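Local coordinates for nematode fatty acid retinoid binding protein (Necator americanus, PDB 4XCP) that probably binds lipids such as fatty acids and retinol, and carries bound palmitic acid, at residues E119-K122 against D123-K126. Sequence-based numbering, arbitrary orientation.
Sequences EPTK and DDLK
The carboxylate of Asp124 receives the backbone N-H of Thr121 at OD2, met from above the carboxylate plane and tilted 38° out of it. The bond is 3.0 Å from Thr121 N to Asp124 OD2 and nearly straight at 171°. The hydroxyl of Thr121 lies close to the same group, its OG1 3.1 Å from Asp124 CG. OD2 also makes a salt bridge with Arg113 on helix 94-115, so this oxygen is gripped by both a backbone amide and a guanidinium group, which would probably favour the charged carboxylate. The other flat group, the Pro120 ring, touches through CB, 3.9 Å from Asp124 CB and 4.0 Å from Leu125 CD2.

Thr121 returns the bond: with chi1 at 59°, OG1 sits between its own backbone N and carbonyl carbon and faces the helix start, accepting from Asp124 N at 3.2 Å. These reciprocal bonds make a capping box, with Thr121 as N-cap of helix 122-138 where the loop from helix 94-115 ends. Thr121 O then accepts from Leu125 N, and Lys122 O from Lys126 N at 2.9 Å, the first i to i+4 bonds of the helix.

Beneath the cap, buried Leu125 packs against Pro120, Ile110, Pro22 and Phe166, with its side chain about 6 Å from a bound palmitic acid. Lys126 bends at its last torsion, bringing NZ to 3.6 Å from Lys122 CG and into a long salt bridge with Asp123. The extended Lys122 chain carries its own ammonium onward to a salt bridge with Asp24.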
loop_
_atom_site.group_PDB
_atom_site.type_symbol
_atom_site.label_atom_id
_atom_site.label_comp_id
_atom_site.label_asym_id
_atom_site.label_seq_id
_atom_site.Cartn_x
_atom_site.Cartn_y
_atom_site.Cartn_z
ATOM N N GLU A 119 -9.505 5.246 12.531
ATOM C CA GLU A 119 -8.244 4.784 11.953
ATOM C C GLU A 119 -7.962 3.385 12.501
ATOM O O GLU A 119 -8.418 3.077 13.609
ATOM C CB GLU A 119 -7.093 5.715 12.373
ATOM C CG GLU A 119 -7.133 7.083 11.715
ATOM C CD GLU A 119 -5.992 8.000 12.107
ATOM O OE1 GLU A 119 -5.524 7.922 13.266
ATOM O OE2 GLU A 119 -5.564 8.801 11.248
ATOM N N PRO A 120 -7.208 2.525 11.783
ATOM C CA PRO A 120 -6.922 1.190 12.340
ATOM C C PRO A 120 -6.122 1.252 13.638
ATOM O O PRO A 120 -5.285 2.136 13.805
ATOM C CB PRO A 120 -6.100 0.496 11.242
ATOM C CG PRO A 120 -6.216 1.351 10.025
ATOM C CD PRO A 120 -6.553 2.729 10.472
ATOM N N THR A 121 -6.367 0.300 14.552
ATOM C CA THR A 121 -5.595 0.177 15.790
ATOM C C THR A 121 -4.293 -0.538 15.410
ATOM O O THR A 121 -4.191 -1.060 14.289
ATOM C CB THR A 121 -6.363 -0.650 16.851
ATOM O OG1 THR A 121 -6.639 -1.945 16.323
ATOM C CG2 THR A 121 -7.660 0.027 17.328
ATOM N N LYS A 122 -3.314 -0.591 16.332
ATOM C CA LYS A 122 -2.058 -1.299 16.080
ATOM C C LYS A 122 -2.330 -2.814 15.885
ATOM O O LYS A 122 -1.697 -3.420 15.029
ATOM C CB LYS A 122 -1.011 -1.031 17.178
ATOM C CG LYS A 122 0.404 -1.408 16.732
ATOM C CD LYS A 122 1.479 -0.887 17.662
ATOM C CE LYS A 122 2.845 -1.332 17.205
ATOM N NZ LYS A 122 3.927 -0.724 18.022
ATOM N N ASP A 123 -3.314 -3.388 16.627
ATOM C CA ASP A 123 -3.739 -4.793 16.508
ATOM C C ASP A 123 -4.380 -5.092 15.141
ATOM O O ASP A 123 -4.183 -6.186 14.619
ATOM C CB ASP A 123 -4.681 -5.199 17.648
ATOM C CG ASP A 123 -3.992 -5.486 18.976
ATOM O OD1 ASP A 123 -2.735 -5.423 19.028
ATOM O OD2 ASP A 123 -4.707 -5.770 19.964
ATOM N N ASP A 124 -5.104 -4.108 14.555
ATOM C CA ASP A 124 -5.704 -4.204 13.214
ATOM C C ASP A 124 -4.586 -4.251 12.168
ATOM O O ASP A 124 -4.677 -5.003 11.205
ATOM C CB ASP A 124 -6.580 -2.986 12.906
ATOM C CG ASP A 124 -7.889 -2.909 13.662
ATOM O OD1 ASP A 124 -8.406 -3.977 14.072
ATOM O OD2 ASP A 124 -8.414 -1.782 13.820
ATOM N N LEU A 125 -3.551 -3.422 12.348
ATOM C CA LEU A 125 -2.424 -3.391 11.431
ATOM C C LEU A 125 -1.636 -4.689 11.520
ATOM O O LEU A 125 -1.290 -5.253 10.481
ATOM C CB LEU A 125 -1.529 -2.170 11.662
ATOM C CG LEU A 125 -2.177 -0.791 11.427
ATOM C CD1 LEU A 125 -1.296 0.300 11.974
ATOM C CD2 LEU A 125 -2.446 -0.534 9.952
ATOM N N LYS A 126 -1.421 -5.202 12.756
ATOM C CA LYS A 126 -0.719 -6.462 12.994
ATOM C C LYS A 126 -1.471 -7.598 12.305
ATOM O O LYS A 126 -0.845 -8.466 11.683
ATOM C CB LYS A 126 -0.613 -6.746 14.504
ATOM C CG LYS A 126 0.384 -5.875 15.269
ATOM C CD LYS A 126 0.504 -6.363 16.708
ATOM C CE LYS A 126 1.569 -5.636 17.490
ATOM N NZ LYS A 126 0.995 -4.551 18.332
#